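Local coordinates for protein cytosol aminopeptidase (Staphylococcus aureus subsp. aureus, PDB 3KZW) that probably removes amino-terminal residues from peptides as a metal-dependent cytosolic (leucyl) aminopeptidase, at residues E245-L249 and F351-S355; P277-K283 and N328-A334; V376-N380 and F472-H478. All coordinates share one frame; numbering follows the deposited sequence.

Contact 1. Residues E245-L249 and F351-S355; sequences EGFGL and FTALS
Leu354 sets one methyl, CD1, almost exactly over the centre of the Phe247 ring, in a contact that has no hydrogen bond between its two segments. CD1 stands 3.9 Å from the ring centroid and only 10° off the ring normal, a clear CH-pi geometry. The other methyl lies over the same face, with Leu354 CD2 3.7 Å from Phe247 CE2. The Leu354 side chain leaves with CG anti to the backbone N (chi1 -172°). It then runs beside the phenylalanine side chain, both pointing the same way. The edge of the ring is met in its plane by Glu245 OE1. The segment 245-249 is a tight link between two helices. Gly246 ends helix 239-244 in a Schellman motif, with positive phi. Phe247 is the centre of an inverse gamma turn, closed by a weak bond from Gly248 N to Gly246 O, and is also the N-cap of helix 248-254. Two CA-H...O contacts join the backbones here. Leu354 CA lies 3.3 Å from Gly246 O, and Gly248 CA lies 3.2 Å from Thr352 O. Gly248 has no side chain to hold the chains apart. Further along, Leu249 CD1 packs on Ala353 CB at 3.8 Å, while Leu249 CD2 reaches Phe351 CB at 4.2 Å. Asp374 of helix 368-380 bridges the two segments from outside, taking a bond from Leu354 N at OD1 and a weak one from Leu249 N at OD2. Phe351 also packs on Asn212 of a second subunit.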
loop_
_atom_site.group_PDB
_atom_site.type_symbol
_atom_site.label_atom_id
_atom_site.label_comp_id
_atom_site.label_asym_id
_atom_site.label_seq_id
_atom_site.Cartn_x
_atom_site.Cartn_y
_atom_site.Cartn_z
ATOM N N GLU A 245 -6.331 -38.848 -19.006
ATOM C CA GLU A 245 -6.086 -38.439 -20.389
ATOM C C GLU A 245 -5.012 -37.354 -20.491
ATOM O O GLU A 245 -4.635 -36.944 -21.589
ATOM C CB GLU A 245 -7.384 -37.994 -21.069
ATOM C CG GLU A 245 -8.297 -39.152 -21.454
ATOM C CD GLU A 245 -9.529 -38.720 -22.235
ATOM O OE1 GLU A 245 -9.604 -37.544 -22.658
ATOM O OE2 GLU A 245 -10.424 -39.568 -22.430
ATOM N N GLY A 246 -4.528 -36.890 -19.341
ATOM C CA GLY A 246 -3.367 -36.005 -19.284
ATOM C C GLY A 246 -3.640 -34.517 -19.377
ATOM O O GLY A 246 -2.777 -33.760 -19.824
ATOM N N PHE A 247 -4.831 -34.093 -18.950
ATOM C CA PHE A 247 -5.179 -32.671 -18.881
ATOM C C PHE A 247 -4.556 -32.037 -17.637
ATOM O O PHE A 247 -5.261 -31.578 -16.737
ATOM C CB PHE A 247 -6.700 -32.486 -18.873
ATOM C CG PHE A 247 -7.346 -32.681 -20.214
ATOM C CD1 PHE A 247 -7.681 -33.956 -20.669
ATOM C CD2 PHE A 247 -7.637 -31.586 -21.019
ATOM C CE1 PHE A 247 -8.289 -34.138 -21.909
ATOM C CE2 PHE A 247 -8.243 -31.754 -22.259
ATOM C CZ PHE A 247 -8.569 -33.033 -22.707
ATOM N N GLY A 248 -3.225 -32.011 -17.609
ATOM C CA GLY A 248 -2.456 -31.616 -16.428
ATOM C C GLY A 248 -2.684 -30.212 -15.908
ATOM O O GLY A 248 -2.746 -30.005 -14.693
ATOM N N LEU A 249 -2.807 -29.248 -16.819
ATOM C CA LEU A 249 -2.995 -27.850 -16.441
ATOM C C LEU A 249 -4.393 -27.588 -15.887
ATOM O O LEU A 249 -4.542 -26.882 -14.890
ATOM C CB LEU A 249 -2.696 -26.917 -17.618
ATOM C CG LEU A 249 -1.289 -26.935 -18.227
ATOM C CD1 LEU A 249 -1.179 -25.892 -19.322
ATOM C CD2 LEU A 249 -0.204 -26.717 -17.181
ATOM N N PHE A 351 3.980 -28.455 -13.782
ATOM C CA PHE A 351 3.007 -29.427 -14.276
ATOM C C PHE A 351 3.258 -29.804 -15.735
ATOM O O PHE A 351 3.918 -29.068 -16.475
ATOM C CB PHE A 351 1.583 -28.887 -14.121
ATOM C CG PHE A 351 1.226 -28.515 -12.713
ATOM C CD1 PHE A 351 0.939 -29.502 -11.771
ATOM C CD2 PHE A 351 1.175 -27.179 -12.325
ATOM C CE1 PHE A 351 0.610 -29.166 -10.463
ATOM C CE2 PHE A 351 0.844 -26.829 -11.018
ATOM C CZ PHE A 351 0.563 -27.825 -10.085
ATOM N N THR A 352 2.726 -30.955 -16.138
ATOM C CA THR A 352 2.809 -31.399 -17.524
ATOM C C THR A 352 1.489 -31.114 -18.234
ATOM O O THR A 352 0.442 -31.635 -17.849
ATOM C CB THR A 352 3.153 -32.901 -17.621
ATOM O OG1 THR A 352 4.287 -33.186 -16.794
ATOM C CG2 THR A 352 3.469 -33.294 -19.058
ATOM N N ALA A 353 1.552 -30.276 -19.265
ATOM C CA ALA A 353 0.383 -29.923 -20.063
ATOM C C ALA A 353 -0.095 -31.102 -20.915
ATOM O O ALA A 353 0.592 -32.125 -21.014
ATOM C CB ALA A 353 0.706 -28.726 -20.943
ATOM N N LEU A 354 -1.271 -30.956 -21.526
ATOM C CA LEU A 354 -1.789 -31.961 -22.454
ATOM C C LEU A 354 -0.858 -32.114 -23.658
ATOM O O LEU A 354 -0.758 -33.195 -24.238
ATOM C CB LEU A 354 -3.206 -31.599 -22.911
ATOM C CG LEU A 354 -3.992 -32.629 -23.730
ATOM C CD1 LEU A 354 -4.430 -33.808 -22.870
ATOM C CD2 LEU A 354 -5.195 -31.977 -24.395
ATOM N N SER A 355 -0.173 -31.027 -24.012
ATOM C CA SER A 355 0.794 -31.028 -25.107
ATOM C C SER A 355 2.029 -31.875 -24.799
ATOM O O SER A 355 2.751 -32.282 -25.712
ATOM C CB SER A 355 1.218 -29.597 -25.448
ATOM O OG SER A 355 2.030 -29.043 -24.427
#

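Contact 2. Residues P277-K283 and N328-A334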
loop_
_atom_site.group_PDB
_atom_site.type_symbol
_atom_site.label_atom_id
_atom_site.label_comp_id
_atom_site.label_asym_id
_atom_site.label_seq_id
_atom_site.Cartn_x
_atom_site.Cartn_y
_atom_site.Cartn_z
ATOM N N PRO A 277 -14.093 -28.288 -38.941
ATOM C CA PRO A 277 -14.958 -27.446 -38.123
ATOM C C PRO A 277 -14.292 -26.139 -37.695
ATOM O O PRO A 277 -13.088 -25.964 -37.871
ATOM C CB PRO A 277 -15.236 -28.326 -36.900
ATOM C CG PRO A 277 -14.027 -29.168 -36.765
ATOM C CD PRO A 277 -13.505 -29.396 -38.162
ATOM N N ILE A 278 -15.093 -25.226 -37.155
ATOM C CA ILE A 278 -14.583 -24.018 -36.522
ATOM C C ILE A 278 -14.514 -24.280 -35.020
ATOM O O ILE A 278 -15.517 -24.640 -34.399
ATOM C CB ILE A 278 -15.473 -22.797 -36.838
ATOM C CG1 ILE A 278 -15.394 -22.465 -38.330
ATOM C CG2 ILE A 278 -15.058 -21.588 -36.003
ATOM C CD1 ILE A 278 -16.543 -21.625 -38.845
ATOM N N ALA A 279 -13.323 -24.121 -34.448
ATOM C CA ALA A 279 -13.114 -24.353 -33.021
ATOM C C ALA A 279 -13.382 -23.095 -32.217
ATOM O O ALA A 279 -12.787 -22.049 -32.470
ATOM C CB ALA A 279 -11.708 -24.862 -32.754
ATOM N N LEU A 280 -14.291 -23.208 -31.254
ATOM C CA LEU A 280 -14.578 -22.125 -30.324
ATOM C C LEU A 280 -14.248 -22.566 -28.901
ATOM O O LEU A 280 -14.912 -23.440 -28.339
ATOM C CB LEU A 280 -16.036 -21.675 -30.438
ATOM C CG LEU A 280 -16.548 -21.191 -31.801
ATOM C CD1 LEU A 280 -18.043 -20.920 -31.728
ATOM C CD2 LEU A 280 -15.809 -19.950 -32.291
ATOM N N VAL A 281 -13.208 -21.961 -28.334
ATOM C CA VAL A 281 -12.709 -22.325 -27.008
ATOM C C VAL A 281 -13.115 -21.276 -25.973
ATOM O O VAL A 281 -12.972 -20.077 -26.205
ATOM C CB VAL A 281 -11.171 -22.505 -27.021
ATOM C CG1 VAL A 281 -10.654 -22.921 -25.650
ATOM C CG2 VAL A 281 -10.765 -23.526 -28.073
ATOM N N GLY A 282 -13.623 -21.731 -24.833
ATOM C CA GLY A 282 -14.095 -20.824 -23.790
ATOM C C GLY A 282 -13.512 -21.093 -22.415
ATOM O O GLY A 282 -13.424 -22.245 -21.979
ATOM N N LYS A 283 -13.108 -20.023 -21.736
ATOM C CA LYS A 283 -12.621 -20.111 -20.365
ATOM C C LYS A 283 -13.807 -20.216 -19.407
ATOM O O LYS A 283 -14.607 -19.283 -19.287
ATOM C CB LYS A 283 -11.762 -18.892 -20.029
ATOM C CG LYS A 283 -11.267 -18.838 -18.591
ATOM C CD LYS A 283 -10.703 -17.466 -18.263
ATOM C CE LYS A 283 -10.573 -17.276 -16.764
ATOM N NZ LYS A 283 -10.016 -15.946 -16.399
ATOM N N ASN A 328 -19.878 -26.063 -39.525
ATOM C CA ASN A 328 -19.478 -27.052 -38.533
ATOM C C ASN A 328 -18.726 -26.369 -37.404
ATOM O O ASN A 328 -17.761 -25.645 -37.645
ATOM C CB ASN A 328 -18.623 -28.155 -39.162
ATOM C CG ASN A 328 -19.415 -29.056 -40.098
ATOM O OD1 ASN A 328 -20.645 -29.005 -40.149
ATOM N ND2 ASN A 328 -18.706 -29.891 -40.844
ATOM N N ILE A 329 -19.187 -26.588 -36.175
ATOM C CA ILE A 329 -18.579 -25.980 -34.994
ATOM C C ILE A 329 -18.245 -27.037 -33.944
ATOM O O ILE A 329 -19.060 -27.916 -33.647
ATOM C CB ILE A 329 -19.498 -24.897 -34.357
ATOM C CG1 ILE A 329 -19.781 -23.766 -35.349
ATOM C CG2 ILE A 329 -18.873 -24.330 -33.084
ATOM C CD1 ILE A 329 -20.944 -22.872 -34.958
ATOM N N VAL A 330 -17.036 -26.946 -33.397
ATOM C CA VAL A 330 -16.667 -27.696 -32.207
ATOM C C VAL A 330 -16.341 -26.714 -31.080
ATOM O O VAL A 330 -15.484 -25.843 -31.229
ATOM C CB VAL A 330 -15.512 -28.716 -32.466
ATOM C CG1 VAL A 330 -14.234 -28.024 -32.950
ATOM C CG2 VAL A 330 -15.240 -29.550 -31.219
ATOM N N GLY A 331 -17.057 -26.842 -29.969
ATOM C CA GLY A 331 -16.867 -25.969 -28.820
ATOM C C GLY A 331 -16.198 -26.714 -27.688
ATOM O O GLY A 331 -16.638 -27.802 -27.315
ATOM N N VAL A 332 -15.126 -26.136 -27.150
ATOM C CA VAL A 332 -14.401 -26.735 -26.031
ATOM C C VAL A 332 -14.413 -25.782 -24.843
ATOM O O VAL A 332 -13.975 -24.634 -24.952
ATOM C CB VAL A 332 -12.940 -27.103 -26.406
ATOM C CG1 VAL A 332 -12.244 -27.813 -25.246
ATOM C CG2 VAL A 332 -12.902 -27.972 -27.663
ATOM N N LEU A 333 -14.926 -26.266 -23.714
ATOM C CA LEU A 333 -15.008 -25.468 -22.496
ATOM C C LEU A 333 -14.170 -26.087 -21.388
ATOM O O LEU A 333 -14.375 -27.244 -21.012
ATOM C CB LEU A 333 -16.465 -25.315 -22.043
ATOM C CG LEU A 333 -17.518 -24.938 -23.090
ATOM C CD1 LEU A 333 -18.894 -24.952 -22.461
ATOM C CD2 LEU A 333 -17.234 -23.583 -23.726
ATOM N N ALA A 334 -13.213 -25.313 -20.882
ATOM C CA ALA A 334 -12.390 -25.730 -19.753
ATOM C C ALA A 334 -12.965 -25.136 -18.479
ATOM O O ALA A 334 -12.814 -23.939 -18.224
ATOM C CB ALA A 334 -10.950 -25.294 -19.952
#
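Leu280 crosses Ile329 obliquely on one face of this parallel strand pair. Its CD1 lies 3.8 Å from Ile329 CG2, the branch that sits anti to the backbone N. CG2 of Ile329 also lies beside the carbonyl of Ile278, 3.6 Å from its O. Ile278 and Leu333 share this face. The opposite face carries Ala279, Val281, Lys283, Val330, Val332 and Ala334. Gly282 has no side chain, and the nearest methyl, Leu333 CD2, comes to 4.2 Å from Gly282 CA. On the second face Val330 CG1 is held between its own N and carbonyl carbon (chi1 60°). There it meets Pro277 CG at 4.0 Å and Ala279 CB at 4.1 Å, the residues just before and just after Ile278. Six backbone bonds tie the pair from Ile278 N to Gly282 O, such as Leu280 N to Val330 O at 2.9 Å. The last, Ala334 N to Gly282 O, is longer at 3.3 Å. Helix 308-322 covers the isoleucine and leucine face, and helix 368-380 covers the valine and alanine face. The strands run 23° apart in the same direction, and helix 308-322 lies between them in sequence, giving a beta-alpha-beta crossover. At the carboxyl end, Lys283 NZ forms a salt bridge with Asp306 and a hydrogen bond with the Thr392 carbonyl. Lys283 matches the lysine of the two-metal site of M17 leucyl aminopeptidases, so it probably lies in the active site.

Contact 3. Residues V376-N380 and F472-H478. With NA (sodium ion), chain R.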
loop_
_atom_site.group_PDB
_atom_site.type_symbol
_atom_site.label_atom_id
_atom_site.label_comp_id
_atom_site.label_asym_id
_atom_site.label_seq_id
_atom_site.Cartn_x
_atom_site.Cartn_y
_atom_site.Cartn_z
ATOM N N VAL A 376 -7.165 -25.539 -25.905
ATOM C CA VAL A 376 -6.741 -25.195 -27.265
ATOM C C VAL A 376 -6.042 -26.380 -27.931
ATOM O O VAL A 376 -6.327 -26.704 -29.089
ATOM C CB VAL A 376 -5.850 -23.917 -27.301
ATOM C CG1 VAL A 376 -5.108 -23.795 -28.623
ATOM C CG2 VAL A 376 -6.693 -22.673 -27.062
ATOM N N PHE A 377 -5.144 -27.032 -27.193
ATOM C CA PHE A 377 -4.440 -28.207 -27.702
ATOM C C PHE A 377 -5.414 -29.336 -28.034
ATOM O O PHE A 377 -5.266 -30.010 -29.055
ATOM C CB PHE A 377 -3.368 -28.689 -26.717
ATOM C CG PHE A 377 -2.456 -29.739 -27.284
ATOM C CD1 PHE A 377 -1.379 -29.383 -28.094
ATOM C CD2 PHE A 377 -2.677 -31.087 -27.021
ATOM C CE1 PHE A 377 -0.534 -30.355 -28.633
ATOM C CE2 PHE A 377 -1.836 -32.069 -27.558
ATOM C CZ PHE A 377 -0.764 -31.700 -28.363
ATOM N N TYR A 378 -6.407 -29.528 -27.169
ATOM C CA TYR A 378 -7.456 -30.518 -27.398
ATOM C C TYR A 378 -8.319 -30.162 -28.608
ATOM O O TYR A 378 -8.690 -31.037 -29.387
ATOM C CB TYR A 378 -8.326 -30.685 -26.148
ATOM C CG TYR A 378 -9.493 -31.632 -26.325
ATOM C CD1 TYR A 378 -9.296 -33.015 -26.361
ATOM C CD2 TYR A 378 -10.794 -31.148 -26.450
ATOM C CE1 TYR A 378 -10.366 -33.889 -26.525
ATOM C CE2 TYR A 378 -11.871 -32.014 -26.613
ATOM C CZ TYR A 378 -11.649 -33.382 -26.649
ATOM O OH TYR A 378 -12.708 -34.240 -26.808
ATOM N N ALA A 379 -8.632 -28.878 -28.763
ATOM C CA ALA A 379 -9.435 -28.408 -29.892
ATOM C C ALA A 379 -8.733 -28.647 -31.231
ATOM O O ALA A 379 -9.383 -28.946 -32.237
ATOM C CB ALA A 379 -9.777 -26.937 -29.724
ATOM N N ASN A 380 -7.407 -28.527 -31.226
ATOM C CA ASN A 380 -6.595 -28.670 -32.431
ATOM C C ASN A 380 -6.530 -30.110 -32.953
ATOM O O ASN A 380 -6.197 -30.340 -34.119
ATOM C CB ASN A 380 -5.187 -28.121 -32.182
ATOM C CG ASN A 380 -4.538 -27.575 -33.441
ATOM O OD1 ASN A 380 -5.218 -27.146 -34.376
ATOM N ND2 ASN A 380 -3.212 -27.574 -33.466
ATOM N N PHE A 472 -0.215 -23.038 -28.097
ATOM C CA PHE A 472 -0.714 -24.412 -28.069
ATOM C C PHE A 472 -1.527 -24.823 -29.302
ATOM O O PHE A 472 -1.957 -25.977 -29.420
ATOM C CB PHE A 472 -1.498 -24.653 -26.776
ATOM C CG PHE A 472 -0.628 -24.706 -25.552
ATOM C CD1 PHE A 472 -0.229 -23.534 -24.915
ATOM C CD2 PHE A 472 -0.193 -25.928 -25.045
ATOM C CE1 PHE A 472 0.585 -23.577 -23.786
ATOM C CE2 PHE A 472 0.620 -25.982 -23.916
ATOM C CZ PHE A 472 1.009 -24.804 -23.283
ATOM N N SER A 473 -1.719 -23.883 -30.223
ATOM C CA SER A 473 -2.436 -24.160 -31.465
ATOM C C SER A 473 -1.490 -24.570 -32.596
ATOM O O SER A 473 -1.937 -25.019 -33.658
ATOM C CB SER A 473 -3.260 -22.944 -31.887
ATOM O OG SER A 473 -2.434 -21.805 -32.045
ATOM N N GLY A 474 -0.186 -24.417 -32.362
ATOM C CA GLY A 474 0.817 -24.689 -33.383
ATOM C C GLY A 474 0.746 -23.646 -34.480
ATOM O O GLY A 474 0.809 -22.445 -34.205
ATOM N N GLN A 475 0.599 -24.102 -35.721
ATOM C CA GLN A 475 0.506 -23.203 -36.871
ATOM C C GLN A 475 -0.937 -22.972 -37.325
ATOM O O GLN A 475 -1.180 -22.232 -38.281
ATOM C CB GLN A 475 1.368 -23.715 -38.031
ATOM C CG GLN A 475 2.868 -23.733 -37.739
ATOM C CD GLN A 475 3.415 -22.362 -37.357
ATOM O OE1 GLN A 475 3.523 -21.467 -38.200
ATOM N NE2 GLN A 475 3.766 -22.195 -36.083
ATOM N N THR A 476 -1.885 -23.602 -36.631
ATOM C CA THR A 476 -3.313 -23.433 -36.906
ATOM C C THR A 476 -3.732 -21.985 -36.659
ATOM O O THR A 476 -3.398 -21.424 -35.616
ATOM C CB THR A 476 -4.162 -24.369 -36.020
ATOM O OG1 THR A 476 -3.682 -25.712 -36.149
ATOM C CG2 THR A 476 -5.635 -24.318 -36.411
ATOM N N PRO A 477 -4.445 -21.369 -37.628
ATOM C CA PRO A 477 -4.985 -20.021 -37.455
ATOM C C PRO A 477 -5.720 -19.866 -36.125
ATOM O O PRO A 477 -6.662 -20.606 -35.845
ATOM C CB PRO A 477 -5.951 -19.888 -38.633
ATOM C CG PRO A 477 -5.324 -20.702 -39.700
ATOM C CD PRO A 477 -4.676 -21.870 -38.997
ATOM N N HIS A 478 -5.268 -18.913 -35.316
ATOM C CA HIS A 478 -5.757 -18.747 -33.952
ATOM C C HIS A 478 -6.017 -17.273 -33.645
ATOM O O HIS A 478 -5.134 -16.429 -33.829
ATOM C CB HIS A 478 -4.728 -19.312 -32.963
ATOM C CG HIS A 478 -5.231 -19.463 -31.559
ATOM N ND1 HIS A 478 -4.724 -20.404 -30.690
ATOM C CD2 HIS A 478 -6.190 -18.797 -30.870
ATOM C CE1 HIS A 478 -5.344 -20.309 -29.527
ATOM N NE2 HIS A 478 -6.241 -19.344 -29.611
HETATM NA NA NA R . 0.459 -20.463 -32.690
HETATM O O HOH W 1 -1.335 -20.570 -34.129
HETATM O O HOH W 2 2.715 -20.881 -32.015
#
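Val376 lays both methyls against the His478 ring. CG1 is 3.6 Å and CG2 3.7 Å from His478 CE1, and the valine approaches the ring obliquely from the opposite direction. CG1 also touches Ser473 CB at 3.8 Å. The ring is fixed in rotation from two sides. Its ND1 donates to Ser473 OG at 3.0 Å, with that oxygen in the ring plane, and its NE2 bonds to Asp389. Beside this, the ring of Phe377 turns an edge to the Phe472 carbonyl, with CD1 3.7 Å from O. One helical turn on, Asn380 slides past Thr476. Its CG is roughly anti to the backbone N (chi1 -151°), which carries the amide out to the loop. Asn380 OD1 lies 2.7 Å from Thr476 OG1, and Asn380 ND2 lies 2.9 Å from the carbonyl O of Ser473. Ser473 to Thr476 is a type II' beta turn, with Gly474 at its positive-phi corner. One water donates to both Ser473 OG and Thr476 O and is itself a ligand of the bound sodium ion. Gly474 O binds the ion at 2.5 Å, and a second water also binds the ion. The Thr470 carbonyl O completes the set and is hydrogen-bonded to Ser473 OG as well. This is a carbonyl-and-water sodium site on a turn that packs against helix 368-380 through Val376, Phe377 and Asn380.

In the fold
Helix 368-380 joins all three contacts. Its residues 376-380, in contact 3, lie between the strand pair of contact 2 and the loops of contact 1. Tyr378 touches both: its CD1 is 3.7 Å from Phe247 CZ and its CD2 is 3.8 Å from Val332 CG1. Ala379 CB lies 3.9 Å from CG2 of both Val281 and Val332. Contacts 1 and 3 also meet where Ser355 OG is 3.4 Å from Phe472 CE2. Contacts 1 and 2 stay about 6 Å apart at their nearest atoms. Centres lie about 11 Å apart for contacts 2 and 3. Contact 2 carries the probable active-site lysine, Lys283, its side chain about 12 Å from a sodium ion other than that of contact 3.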